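Local atomic coordinates of T9SS C-terminal target domain-containing protein (Bacteroides cellulosilyticus, PDB entry 5JVK), a protein that probably hydrolyses O-glycosidic bonds in carbohydrate substrates, as a family 39 glycoside hydrolase of a gut bacterium. Residues G342-T347 / D386-N391; I351-Y356 / K402-A407; F378-D383 / L394-F399. All coordinates share one frame; numbering follows the deposited sequence.

All three contacts belong to the last two beta-alpha units of an eight-stranded parallel (beta/alpha) barrel, their centres 11 to 14 Å apart. Contact 1 joins the loops after strands 335-341 and 373-375; contact 2 pairs the helices that follow, 350-366 and 403-415; contact 3 brings two segments of the second loop side by side, running the same way. These loops leave the C-terminal ends of their strands, the barrel end where (beta/alpha)8 glycosidases carry their active site. Lys-402 is the common element: its NZ lies 2.9 Å from Ser-345 OG of contact 1, its backbone N 2.8 Å from Leu-394 O of contact 3. A glycerol, probably from the crystallisation liquor, is hydrogen-bonded to Ser-345 O beside contact 1.

Contact 1: residues G342-T347 / D386-N391; sequences GWNSTT and DNIEHN
Asn-344 points its CB at the 386-391 loop, where CB lies 3.6 Å from Ile-388 O and also close to Asn-391 O. With chi1 at 62°, CG takes the crowded position between backbone N and carbonyl carbon, and the amide crosses Ile-388 obliquely. CG and ND2 approach Ile-388 CB, ND2 at 3.8 Å; OD1 rests near the CG2 methyl of the same isoleucine. OD1 also turns back on its own chain, accepting Thr-347 N at 3.0 Å, nearly straight (166° at the hydrogen) and in the carbonyl plane, with a weak bond from Thr-346 N beside it. This Asx motif shapes the loop after barrel strand 335-341, ahead of helix 350-366. An alanine here would remove the amide and would probably loosen both the turn and the packing on Ile-388. One backbone bond joins the loops: Ser-345 N donates to Asn-391 O at 2.9 Å, almost linearly, although the donor stands 41° out of the carbonyl plane. Farther along, Thr-346 CB packs 3.9 Å from Ile-388 CG2, and Thr-346 OG1 is hydrogen-bonded to Pro-385 O. Thr-346 CG2, anti to its backbone N, reaches Asp-386 CA at 3.9 Å.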
ATOM      1  N   GLY A 342      -3.317   5.390   4.511  1.00 20.47           N
ATOM      2  CA  GLY A 342      -4.320   4.341   4.567  1.00 20.15           C
ATOM      3  C   GLY A 342      -5.638   4.743   5.185  1.00 20.02           C
ATOM      4  O   GLY A 342      -5.760   5.802   5.799  1.00 20.09           O
ATOM      5  N   TRP A 343      -6.626   3.879   4.986  1.00 19.79           N
ATOM      6  CA  TRP A 343      -7.950   3.993   5.582  1.00 19.84           C
ATOM      7  C   TRP A 343      -8.274   2.650   6.228  1.00 19.85           C
ATOM      8  O   TRP A 343      -7.758   1.614   5.800  1.00 20.03           O
ATOM      9  CB  TRP A 343      -8.988   4.333   4.513  1.00 19.88           C
ATOM     10  CG  TRP A 343      -8.894   5.741   3.980  1.00 19.74           C
ATOM     11  CD1 TRP A 343      -9.680   6.792   4.321  1.00 19.73           C
ATOM     12  CD2 TRP A 343      -7.968   6.235   3.008  1.00 19.65           C
ATOM     13  NE1 TRP A 343      -9.312   7.914   3.630  1.00 19.87           N
ATOM     14  CE2 TRP A 343      -8.260   7.603   2.814  1.00 19.71           C
ATOM     15  CE3 TRP A 343      -6.925   5.657   2.278  1.00 19.59           C
ATOM     16  CZ2 TRP A 343      -7.541   8.406   1.927  1.00 19.74           C
ATOM     17  CZ3 TRP A 343      -6.207   6.451   1.400  1.00 19.65           C
ATOM     18  CH2 TRP A 343      -6.520   7.815   1.229  1.00 19.80           C
ATOM     19  N   ASN A 344      -9.129   2.671   7.248  1.00 19.87           N
ATOM     20  CA  ASN A 344      -9.456   1.469   8.029  1.00 19.78           C
ATOM     21  C   ASN A 344     -10.946   1.155   7.980  1.00 19.85           C
ATOM     22  O   ASN A 344     -11.771   2.052   7.794  1.00 19.91           O
ATOM     23  CB  ASN A 344      -8.988   1.618   9.481  1.00 19.71           C
ATOM     24  CG  ASN A 344      -9.665   2.766  10.204  1.00 19.86           C
ATOM     25  OD1 ASN A 344     -10.809   2.652  10.645  1.00 19.92           O
ATOM     26  ND2 ASN A 344      -8.956   3.881  10.335  1.00 19.75           N
ATOM     27  N   SER A 345     -11.273  -0.124   8.170  1.00 19.86           N
ATOM     28  CA  SER A 345     -12.663  -0.603   8.130  1.00 19.83           C
ATOM     29  C   SER A 345     -13.499  -0.333   9.396  1.00 19.75           C
ATOM     30  O   SER A 345     -14.665  -0.736   9.449  1.00 20.10           O
ATOM     31  CB  SER A 345     -12.703  -2.098   7.783  1.00 19.65           C
ATOM     32  OG  SER A 345     -12.092  -2.342   6.527  1.00 19.57           O
ATOM     33  N   THR A 346     -12.927   0.332  10.405  1.00 19.50           N
ATOM     34  CA  THR A 346     -13.700   0.780  11.570  1.00 19.29           C
ATOM     35  C   THR A 346     -14.470   2.065  11.250  1.00 18.89           C
ATOM     36  O   THR A 346     -15.677   2.136  11.492  1.00 18.91           O
ATOM     37  CB  THR A 346     -12.805   0.998  12.809  1.00 19.36           C
ATOM     38  OG1 THR A 346     -12.139  -0.227  13.141  1.00 19.28           O
ATOM     39  CG2 THR A 346     -13.625   1.465  14.016  1.00 19.38           C
ATOM     40  N   THR A 347     -13.771   3.064  10.709  1.00 18.41           N
ATOM     41  CA  THR A 347     -14.378   4.365  10.364  1.00 18.10           C
ATOM     42  C   THR A 347     -14.795   4.505   8.887  1.00 18.07           C
ATOM     43  O   THR A 347     -15.351   5.536   8.500  1.00 18.11           O
ATOM     44  CB  THR A 347     -13.449   5.537  10.735  1.00 17.84           C
ATOM     45  OG1 THR A 347     -12.205   5.409  10.042  1.00 17.71           O
ATOM     46  CG2 THR A 347     -13.192   5.564  12.231  1.00 17.86           C
ATOM     47  N   ASP A 386     -14.027  -2.509  16.546  1.00 30.57           N
ATOM     48  CA  ASP A 386     -14.023  -1.081  16.923  1.00 30.98           C
ATOM     49  C   ASP A 386     -12.644  -0.501  17.294  1.00 29.90           C
ATOM     50  O   ASP A 386     -12.565   0.627  17.782  1.00 29.90           O
ATOM     51  CB  ASP A 386     -15.063  -0.805  18.030  1.00 32.00           C
ATOM     52  CG  ASP A 386     -14.663  -1.363  19.388  1.00 32.62           C
ATOM     53  OD1 ASP A 386     -14.043  -2.447  19.445  1.00 33.37           O
ATOM     54  OD2 ASP A 386     -14.994  -0.719  20.404  1.00 33.26           O
ATOM     55  N   ASN A 387     -11.573  -1.268  17.068  1.00 29.02           N
ATOM     56  CA  ASN A 387     -10.191  -0.790  17.207  1.00 28.09           C
ATOM     57  C   ASN A 387      -9.660  -0.475  15.805  1.00 27.18           C
ATOM     58  O   ASN A 387      -9.503  -1.387  14.989  1.00 26.77           O
ATOM     59  CB  ASN A 387      -9.335  -1.873  17.885  1.00 28.28           C
ATOM     60  CG  ASN A 387      -7.884  -1.454  18.101  1.00 28.65           C
ATOM     61  OD1 ASN A 387      -7.473  -0.340  17.768  1.00 29.31           O
ATOM     62  ND2 ASN A 387      -7.098  -2.360  18.666  1.00 28.49           N
ATOM     63  N   ILE A 388      -9.382   0.803  15.530  1.00 26.28           N
ATOM     64  CA  ILE A 388      -8.976   1.235  14.176  1.00 26.06           C
ATOM     65  C   ILE A 388      -7.681   0.579  13.689  1.00 25.67           C
ATOM     66  O   ILE A 388      -7.549   0.277  12.506  1.00 25.20           O
ATOM     67  CB  ILE A 388      -8.867   2.782  14.017  1.00 25.96           C
ATOM     68  CG1 ILE A 388      -7.753   3.395  14.882  1.00 25.89           C
ATOM     69  CG2 ILE A 388     -10.199   3.462  14.317  1.00 26.13           C
ATOM     70  CD1 ILE A 388      -7.459   4.841  14.532  1.00 26.01           C
ATOM     71  N   GLU A 389      -6.750   0.343  14.612  1.00 25.75           N
ATOM     72  CA  GLU A 389      -5.438  -0.218  14.284  1.00 25.89           C
ATOM     73  C   GLU A 389      -5.501  -1.689  13.850  1.00 25.69           C
ATOM     74  O   GLU A 389      -4.573  -2.177  13.216  1.00 25.29           O
ATOM     75  CB  GLU A 389      -4.472  -0.059  15.471  1.00 26.19           C
ATOM     76  CG  GLU A 389      -4.185   1.384  15.894  1.00 26.35           C
ATOM     77  CD  GLU A 389      -3.414   2.205  14.861  1.00 26.82           C
ATOM     78  OE1 GLU A 389      -2.768   1.634  13.958  1.00 26.46           O
ATOM     79  OE2 GLU A 389      -3.448   3.449  14.958  1.00 27.62           O
ATOM     80  N   HIS A 390      -6.594  -2.378  14.187  1.00 26.03           N
ATOM     81  CA  HIS A 390      -6.839  -3.764  13.759  1.00 25.99           C
ATOM     82  C   HIS A 390      -7.594  -3.883  12.428  1.00 25.59           C
ATOM     83  O   HIS A 390      -7.945  -4.999  12.034  1.00 26.05           O
ATOM     84  CB  HIS A 390      -7.644  -4.505  14.840  1.00 26.38           C
ATOM     85  CG  HIS A 390      -6.886  -4.746  16.107  1.00 26.96           C
ATOM     86  ND1 HIS A 390      -7.393  -5.507  17.137  1.00 27.35           N
ATOM     87  CD2 HIS A 390      -5.654  -4.350  16.505  1.00 27.19           C
ATOM     88  CE1 HIS A 390      -6.515  -5.556  18.122  1.00 27.51           C
ATOM     89  NE2 HIS A 390      -5.449  -4.864  17.763  1.00 27.52           N
ATOM     90  N   ASN A 391      -7.854  -2.765  11.745  1.00 24.60           N
ATOM     91  CA  ASN A 391      -8.707  -2.768  10.548  1.00 23.93           C
ATOM     92  C   ASN A 391      -8.153  -2.001   9.330  1.00 23.38           C
ATOM     93  O   ASN A 391      -8.896  -1.735   8.384  1.00 23.10           O
ATOM     94  CB  ASN A 391     -10.097  -2.250  10.937  1.00 23.98           C
ATOM     95  CG  ASN A 391     -10.823  -3.194  11.872  1.00 24.18           C
ATOM     96  OD1 ASN A 391     -10.947  -2.933  13.066  1.00 24.42           O
ATOM     97  ND2 ASN A 391     -11.286  -4.311  11.336  1.00 24.42           N
TER

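Contact 2: residues I351-Y356 / K402-A407; sequences IEQAAY and KPSYQA
Gln-353 OE1 is gripped by two hydrogen bonds, one from Ser-404 OG at 2.9 Å and one from water 1, which donates to OE1 at 2.8 Å. The same water accepts from Ser-404 N, so serine and glutamine are joined both directly and through the solvent molecule. They link helices 350-366 and 403-415, neighbours on the outside of the (beta/alpha) barrel that follow its seventh and eighth strands. Over the short segments the axes run nearly parallel, at a signed crossing angle of -20°, and approach to 7.8 Å. Gln-353 spans the gap because CG is anti to the backbone N (chi1 -167°) and the chain stays extended beyond it. Ser-404 holds OG in the crowded position between its N and carbonyl carbon, and OG meets the amide oxygen from above the carbonyl plane, 63° out of it, so the bond does not follow a lone pair. The other end of the amide is also held: NE2 donates to Trp-343 O and Gly-393 O, which fixes the rotation of the group. Lys-402 crosses Gln-353 at about a right angle, and its CE lies 3.5 Å from OE1; its ammonium is hydrogen-bonded to Ser-345 OG and Gly-393 O. That nearby positive charge would probably polarise the amide carbonyl. The close approach of the helices is consistent with the small residues at the interface. Ala-354 and Ser-404 bring their CA atoms to 3.7 Å, and Ala-354 CB sits 3.6 Å from Ser-404 N, with Pro-403 CB near the methyl as well. One turn on, Ala-407 CB lies 3.8 Å from Ala-354 CB and 3.5 Å from Ala-354 O.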
ATOM      1  N   ILE A 351     -15.875  -1.303   1.288  1.00 16.15           N
ATOM      2  CA  ILE A 351     -15.909  -0.859  -0.102  1.00 16.01           C
ATOM      3  C   ILE A 351     -15.349   0.563  -0.270  1.00 15.72           C
ATOM      4  O   ILE A 351     -14.779   0.880  -1.318  1.00 15.38           O
ATOM      5  CB  ILE A 351     -17.336  -1.000  -0.708  1.00 16.15           C
ATOM      6  CG1 ILE A 351     -17.273  -1.059  -2.233  1.00 16.26           C
ATOM      7  CG2 ILE A 351     -18.270   0.118  -0.249  1.00 16.20           C
ATOM      8  CD1 ILE A 351     -16.636  -2.321  -2.788  1.00 16.34           C
ATOM      9  N   GLU A 352     -15.506   1.401   0.758  1.00 15.49           N
ATOM     10  CA  GLU A 352     -14.881   2.730   0.779  1.00 15.40           C
ATOM     11  C   GLU A 352     -13.354   2.624   0.854  1.00 15.21           C
ATOM     12  O   GLU A 352     -12.650   3.304   0.106  1.00 15.03           O
ATOM     13  CB  GLU A 352     -15.428   3.585   1.930  1.00 15.49           C
ATOM     14  CG  GLU A 352     -16.858   4.066   1.697  1.00 15.56           C
ATOM     15  CD  GLU A 352     -17.490   4.760   2.899  1.00 15.65           C
ATOM     16  OE1 GLU A 352     -16.993   4.610   4.039  1.00 15.50           O
ATOM     17  OE2 GLU A 352     -18.510   5.456   2.704  1.00 15.59           O
ATOM     18  N   GLN A 353     -12.860   1.756   1.739  1.00 15.08           N
ATOM     19  CA  GLN A 353     -11.421   1.471   1.855  1.00 15.05           C
ATOM     20  C   GLN A 353     -10.823   1.040   0.508  1.00 15.18           C
ATOM     21  O   GLN A 353      -9.738   1.490   0.133  1.00 15.36           O
ATOM     22  CB  GLN A 353     -11.155   0.381   2.909  1.00 14.96           C
ATOM     23  CG  GLN A 353      -9.688   0.249   3.319  1.00 14.92           C
ATOM     24  CD  GLN A 353      -9.320  -1.103   3.929  1.00 14.90           C
ATOM     25  OE1 GLN A 353      -9.875  -2.142   3.569  1.00 14.74           O
ATOM     26  NE2 GLN A 353      -8.349  -1.094   4.843  1.00 14.89           N
ATOM     27  N   ALA A 354     -11.538   0.173  -0.205  1.00 15.22           N
ATOM     28  CA  ALA A 354     -11.126  -0.278  -1.531  1.00 15.29           C
ATOM     29  C   ALA A 354     -11.131   0.869  -2.536  1.00 15.40           C
ATOM     30  O   ALA A 354     -10.141   1.096  -3.231  1.00 15.52           O
ATOM     31  CB  ALA A 354     -12.035  -1.401  -2.007  1.00 15.31           C
ATOM     32  N   ALA A 355     -12.246   1.592  -2.594  1.00 15.50           N
ATOM     33  CA  ALA A 355     -12.383   2.752  -3.478  1.00 15.51           C
ATOM     34  C   ALA A 355     -11.273   3.782  -3.252  1.00 15.63           C
ATOM     35  O   ALA A 355     -10.676   4.267  -4.211  1.00 15.62           O
ATOM     36  CB  ALA A 355     -13.750   3.400  -3.294  1.00 15.43           C
ATOM     37  N   TYR A 356     -10.992   4.090  -1.988  1.00 15.92           N
ATOM     38  CA  TYR A 356      -9.992   5.106  -1.645  1.00 16.15           C
ATOM     39  C   TYR A 356      -8.560   4.645  -1.900  1.00 16.19           C
ATOM     40  O   TYR A 356      -7.691   5.473  -2.175  1.00 16.10           O
ATOM     41  CB  TYR A 356     -10.156   5.580  -0.193  1.00 16.32           C
ATOM     42  CG  TYR A 356     -11.500   6.222   0.146  1.00 16.58           C
ATOM     43  CD1 TYR A 356     -12.387   6.668  -0.849  1.00 16.71           C
ATOM     44  CD2 TYR A 356     -11.874   6.413   1.475  1.00 16.70           C
ATOM     45  CE1 TYR A 356     -13.601   7.253  -0.521  1.00 16.73           C
ATOM     46  CE2 TYR A 356     -13.086   7.005   1.806  1.00 16.80           C
ATOM     47  CZ  TYR A 356     -13.945   7.421   0.803  1.00 16.77           C
ATOM     48  OH  TYR A 356     -15.151   8.007   1.119  1.00 16.88           O
ATOM     49  N   LYS A 402      -9.896  -8.780   1.932  1.00 20.98           N
ATOM     50  CA  LYS A 402     -10.960  -7.780   1.973  1.00 20.60           C
ATOM     51  C   LYS A 402     -11.080  -7.177   0.566  1.00 20.01           C
ATOM     52  O   LYS A 402     -10.190  -7.395  -0.264  1.00 20.05           O
ATOM     53  CB  LYS A 402     -10.629  -6.704   3.010  1.00 20.87           C
ATOM     54  CG  LYS A 402     -10.561  -7.229   4.442  1.00 20.89           C
ATOM     55  CD  LYS A 402      -9.781  -6.299   5.357  1.00 20.85           C
ATOM     56  CE  LYS A 402     -10.459  -4.947   5.494  1.00 21.14           C
ATOM     57  NZ  LYS A 402      -9.770  -4.067   6.475  1.00 21.36           N
ATOM     58  N   PRO A 403     -12.177  -6.438   0.277  1.00 19.26           N
ATOM     59  CA  PRO A 403     -12.327  -5.801  -1.046  1.00 18.77           C
ATOM     60  C   PRO A 403     -11.154  -4.911  -1.486  1.00 18.40           C
ATOM     61  O   PRO A 403     -10.873  -4.825  -2.682  1.00 18.21           O
ATOM     62  CB  PRO A 403     -13.594  -4.959  -0.880  1.00 18.86           C
ATOM     63  CG  PRO A 403     -14.395  -5.702   0.124  1.00 18.97           C
ATOM     64  CD  PRO A 403     -13.395  -6.267   1.094  1.00 19.16           C
ATOM     65  N   SER A 404     -10.485  -4.265  -0.528  1.00 17.94           N
ATOM     66  CA  SER A 404      -9.328  -3.415  -0.808  1.00 17.80           C
ATOM     67  C   SER A 404      -8.163  -4.153  -1.466  1.00 17.93           C
ATOM     68  O   SER A 404      -7.405  -3.552  -2.234  1.00 17.97           O
ATOM     69  CB  SER A 404      -8.855  -2.717   0.469  1.00 17.72           C
ATOM     70  OG  SER A 404      -8.568  -3.657   1.485  1.00 17.73           O
ATOM     71  N   TYR A 405      -8.022  -5.444  -1.164  1.00 18.00           N
ATOM     72  CA  TYR A 405      -7.033  -6.286  -1.832  1.00 18.02           C
ATOM     73  C   TYR A 405      -7.313  -6.374  -3.331  1.00 18.23           C
ATOM     74  O   TYR A 405      -6.408  -6.187  -4.147  1.00 18.15           O
ATOM     75  CB  TYR A 405      -7.010  -7.695  -1.232  1.00 17.87           C
ATOM     76  CG  TYR A 405      -5.903  -8.543  -1.800  1.00 17.74           C
ATOM     77  CD1 TYR A 405      -6.067  -9.221  -3.011  1.00 17.73           C
ATOM     78  CD2 TYR A 405      -4.679  -8.649  -1.148  1.00 17.72           C
ATOM     79  CE1 TYR A 405      -5.045  -9.984  -3.548  1.00 17.71           C
ATOM     80  CE2 TYR A 405      -3.654  -9.418  -1.675  1.00 17.80           C
ATOM     81  CZ  TYR A 405      -3.842 -10.080  -2.877  1.00 17.75           C
ATOM     82  OH  TYR A 405      -2.827 -10.835  -3.402  1.00 17.89           O
ATOM     83  N   GLN A 406      -8.562  -6.682  -3.675  1.00 18.55           N
ATOM     84  CA  GLN A 406      -8.999  -6.777  -5.069  1.00 18.84           C
ATOM     85  C   GLN A 406      -8.754  -5.458  -5.800  1.00 18.93           C
ATOM     86  O   GLN A 406      -8.232  -5.452  -6.916  1.00 19.17           O
ATOM     87  CB  GLN A 406     -10.489  -7.131  -5.142  1.00 19.06           C
ATOM     88  CG  GLN A 406     -10.999  -7.485  -6.536  1.00 19.31           C
ATOM     89  CD  GLN A 406     -10.697  -8.915  -6.954  1.00 19.48           C
ATOM     90  OE1 GLN A 406     -10.463  -9.791  -6.122  1.00 19.56           O
ATOM     91  NE2 GLN A 406     -10.717  -9.158  -8.262  1.00 19.64           N
ATOM     92  N   ALA A 407      -9.139  -4.354  -5.164  1.00 18.97           N
ATOM     93  CA  ALA A 407      -8.944  -3.013  -5.728  1.00 18.97           C
ATOM     94  C   ALA A 407      -7.474  -2.687  -5.989  1.00 18.81           C
ATOM     95  O   ALA A 407      -7.158  -2.054  -6.992  1.00 18.87           O
ATOM     96  CB  ALA A 407      -9.561  -1.962  -4.816  1.00 19.14           C
TER
HETATM   97  O   HOH W   1     -11.700  -3.567   1.954  1.00 11.81           O

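Contact 3: residues F378-D383 / L394-F399; sequences FQNDGD and LLRSDF
Within the long loop between the eighth barrel strand, 373-375, and helix 403-415, two segments running the same way meet in a single parallel beta bridge that pairs Gln-379 with Leu-395. Two backbone bonds frame it: Leu-395 N donates to Phe-378 O at 164°, in the carbonyl plane, and Asn-380 N to Leu-395 O at 2.8 Å. Phe-378 O takes a second, more bent bond from Leu-394 N, which comes from above the carbonyl plane. Gln-379, extended with CG anti to the backbone N (chi1 -176°), reaches the type I turn 396-399. Its NE2 bonds Arg-396 O at 2.8 Å, on a lone pair, and lies 3.3 Å above the centre of one face of the Phe-399 ring, the amide tilted 66° from the ring plane. Arg-396 O also accepts Phe-399 N. At the outer end, Ser-397 OG donates to the syn lone pair of Asp-383 OD1 at 2.6 Å, while water 2 links Asn-380 ND2, Gly-382 O and Ser-397 N, and Asn-380 OD1 accepts Gly-393 N. Leu-395 CD1 meets Phe-378 CE1 at 3.4 Å, the two side chains lying side by side. Both rest on Leu-124 of helix 118-127, and Leu-395 also touches Tyr-405 of helix 403-415.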
ATOM      1  N   PHE A 378      -0.728  -4.124   5.259  1.00 21.02           N
ATOM      2  CA  PHE A 378      -1.070  -5.297   4.454  1.00 21.32           C
ATOM      3  C   PHE A 378      -2.131  -6.181   5.097  1.00 21.63           C
ATOM      4  O   PHE A 378      -3.117  -6.534   4.449  1.00 21.29           O
ATOM      5  CB  PHE A 378       0.167  -6.134   4.130  1.00 21.34           C
ATOM      6  CG  PHE A 378      -0.107  -7.230   3.145  1.00 21.44           C
ATOM      7  CD1 PHE A 378      -0.024  -8.566   3.521  1.00 21.31           C
ATOM      8  CD2 PHE A 378      -0.503  -6.922   1.844  1.00 21.50           C
ATOM      9  CE1 PHE A 378      -0.296  -9.570   2.608  1.00 21.43           C
ATOM     10  CE2 PHE A 378      -0.782  -7.923   0.930  1.00 21.43           C
ATOM     11  CZ  PHE A 378      -0.677  -9.249   1.313  1.00 21.44           C
ATOM     12  N   GLN A 379      -1.922  -6.528   6.363  1.00 22.41           N
ATOM     13  CA  GLN A 379      -2.813  -7.435   7.083  1.00 22.95           C
ATOM     14  C   GLN A 379      -3.385  -6.751   8.319  1.00 23.36           C
ATOM     15  O   GLN A 379      -2.696  -5.971   8.970  1.00 23.60           O
ATOM     16  CB  GLN A 379      -2.059  -8.710   7.482  1.00 22.84           C
ATOM     17  CG  GLN A 379      -2.940  -9.757   8.150  1.00 22.90           C
ATOM     18  CD  GLN A 379      -2.338 -11.150   8.141  1.00 22.96           C
ATOM     19  OE1 GLN A 379      -1.119 -11.317   8.178  1.00 23.13           O
ATOM     20  NE2 GLN A 379      -3.196 -12.162   8.100  1.00 22.86           N
ATOM     21  N   ASN A 380      -4.651  -7.047   8.623  1.00 23.96           N
ATOM     22  CA  ASN A 380      -5.286  -6.605   9.868  1.00 24.46           C
ATOM     23  C   ASN A 380      -4.459  -7.052  11.072  1.00 25.14           C
ATOM     24  O   ASN A 380      -4.153  -8.235  11.209  1.00 25.51           O
ATOM     25  CB  ASN A 380      -6.712  -7.176   9.998  1.00 24.02           C
ATOM     26  CG  ASN A 380      -7.742  -6.409   9.182  1.00 23.66           C
ATOM     27  OD1 ASN A 380      -7.455  -5.364   8.596  1.00 23.42           O
ATOM     28  ND2 ASN A 380      -8.964  -6.928   9.154  1.00 23.48           N
ATOM     29  N   ASP A 381      -4.109  -6.103  11.937  1.00 26.04           N
ATOM     30  CA  ASP A 381      -3.281  -6.387  13.115  1.00 26.70           C
ATOM     31  C   ASP A 381      -4.023  -7.142  14.223  1.00 27.23           C
ATOM     32  O   ASP A 381      -3.384  -7.618  15.160  1.00 27.07           O
ATOM     33  CB  ASP A 381      -2.703  -5.091  13.686  1.00 27.10           C
ATOM     34  CG  ASP A 381      -1.758  -4.399  12.725  1.00 27.42           C
ATOM     35  OD1 ASP A 381      -0.567  -4.767  12.690  1.00 28.18           O
ATOM     36  OD2 ASP A 381      -2.203  -3.479  12.013  1.00 27.20           O
ATOM     37  N   GLY A 382      -5.354  -7.223  14.135  1.00 28.23           N
ATOM     38  CA  GLY A 382      -6.162  -8.013  15.072  1.00 28.74           C
ATOM     39  C   GLY A 382      -7.589  -8.235  14.592  1.00 29.80           C
ATOM     40  O   GLY A 382      -7.887  -8.054  13.407  1.00 29.56           O
ATOM     41  N   ASP A 383      -8.461  -8.637  15.520  1.00 30.96           N
ATOM     42  CA  ASP A 383      -9.864  -8.996  15.224  1.00 31.57           C
ATOM     43  C   ASP A 383     -10.921  -8.028  15.760  1.00 30.74           C
ATOM     44  O   ASP A 383     -12.068  -8.075  15.322  1.00 30.26           O
ATOM     45  CB  ASP A 383     -10.171 -10.390  15.783  1.00 32.82           C
ATOM     46  CG  ASP A 383      -9.337 -11.486  15.139  1.00 34.12           C
ATOM     47  OD1 ASP A 383      -8.630 -11.211  14.142  1.00 34.74           O
ATOM     48  OD2 ASP A 383      -9.393 -12.633  15.639  1.00 35.01           O
ATOM     49  N   LEU A 394      -5.420  -5.068   4.047  1.00 21.81           N
ATOM     50  CA  LEU A 394      -5.976  -5.609   2.803  1.00 21.93           C
ATOM     51  C   LEU A 394      -6.458  -7.048   3.015  1.00 22.18           C
ATOM     52  O   LEU A 394      -7.417  -7.486   2.379  1.00 22.10           O
ATOM     53  CB  LEU A 394      -4.935  -5.569   1.680  1.00 21.65           C
ATOM     54  CG  LEU A 394      -4.220  -4.237   1.433  1.00 21.54           C
ATOM     55  CD1 LEU A 394      -3.221  -4.377   0.297  1.00 21.57           C
ATOM     56  CD2 LEU A 394      -5.198  -3.112   1.141  1.00 21.53           C
ATOM     57  N   LEU A 395      -5.769  -7.776   3.892  1.00 22.78           N
ATOM     58  CA  LEU A 395      -6.194  -9.100   4.342  1.00 23.31           C
ATOM     59  C   LEU A 395      -6.638  -9.030   5.795  1.00 23.92           C
ATOM     60  O   LEU A 395      -6.180  -8.170   6.551  1.00 23.72           O
ATOM     61  CB  LEU A 395      -5.041 -10.101   4.233  1.00 23.13           C
ATOM     62  CG  LEU A 395      -4.337 -10.236   2.885  1.00 23.04           C
ATOM     63  CD1 LEU A 395      -3.186 -11.221   3.009  1.00 23.28           C
ATOM     64  CD2 LEU A 395      -5.308 -10.672   1.800  1.00 22.93           C
ATOM     65  N   ARG A 396      -7.520  -9.950   6.178  1.00 25.00           N
ATOM     66  CA  ARG A 396      -7.908 -10.128   7.576  1.00 26.05           C
ATOM     67  C   ARG A 396      -6.843 -10.952   8.292  1.00 26.47           C
ATOM     68  O   ARG A 396      -5.913 -11.460   7.657  1.00 26.89           O
ATOM     69  CB  ARG A 396      -9.261 -10.828   7.668  1.00 27.01           C
ATOM     70  CG  ARG A 396     -10.377 -10.086   6.955  1.00 27.95           C
ATOM     71  CD  ARG A 396     -11.747 -10.541   7.425  1.00 28.94           C
ATOM     72  NE  ARG A 396     -12.788  -9.627   6.964  1.00 30.21           N
ATOM     73  CZ  ARG A 396     -13.347  -9.637   5.750  1.00 31.37           C
ATOM     74  NH1 ARG A 396     -12.984 -10.528   4.817  1.00 31.51           N
ATOM     75  NH2 ARG A 396     -14.289  -8.736   5.463  1.00 31.59           N
ATOM     76  N   SER A 397      -6.980 -11.087   9.608  1.00 26.81           N
ATOM     77  CA  SER A 397      -6.029 -11.867  10.421  1.00 26.95           C
ATOM     78  C   SER A 397      -5.900 -13.332   9.973  1.00 26.96           C
ATOM     79  O   SER A 397      -4.820 -13.915  10.075  1.00 27.62           O
ATOM     80  CB  SER A 397      -6.412 -11.810  11.903  1.00 26.91           C
ATOM     81  OG  SER A 397      -7.637 -12.481  12.130  1.00 27.02           O
ATOM     82  N   ASP A 398      -6.991 -13.907   9.459  1.00 26.79           N
ATOM     83  CA  ASP A 398      -6.988 -15.279   8.915  1.00 26.89           C
ATOM     84  C   ASP A 398      -6.563 -15.375   7.433  1.00 26.78           C
ATOM     85  O   ASP A 398      -6.838 -16.383   6.775  1.00 27.48           O
ATOM     86  CB  ASP A 398      -8.360 -15.953   9.137  1.00 27.03           C
ATOM     87  CG  ASP A 398      -9.505 -15.254   8.404  1.00 27.68           C
ATOM     88  OD1 ASP A 398     -10.672 -15.614   8.662  1.00 28.26           O
ATOM     89  OD2 ASP A 398      -9.257 -14.344   7.588  1.00 28.13           O
ATOM     90  N   PHE A 399      -5.914 -14.324   6.918  1.00 26.14           N
ATOM     91  CA  PHE A 399      -5.455 -14.224   5.520  1.00 25.32           C
ATOM     92  C   PHE A 399      -6.582 -14.201   4.467  1.00 24.95           C
ATOM     93  O   PHE A 399      -6.329 -14.392   3.277  1.00 24.82           O
ATOM     94  CB  PHE A 399      -4.388 -15.292   5.215  1.00 25.14           C
ATOM     95  CG  PHE A 399      -3.142 -15.153   6.049  1.00 24.75           C
ATOM     96  CD1 PHE A 399      -2.052 -14.422   5.581  1.00 24.64           C
ATOM     97  CD2 PHE A 399      -3.060 -15.740   7.311  1.00 24.67           C
ATOM     98  CE1 PHE A 399      -0.903 -14.286   6.353  1.00 24.68           C
ATOM     99  CE2 PHE A 399      -1.912 -15.605   8.088  1.00 24.41           C
ATOM    100  CZ  PHE A 399      -0.833 -14.876   7.607  1.00 24.42           C
TER
HETATM  101  O   HOH W   2      -8.920  -9.389  10.914  1.00 27.18           O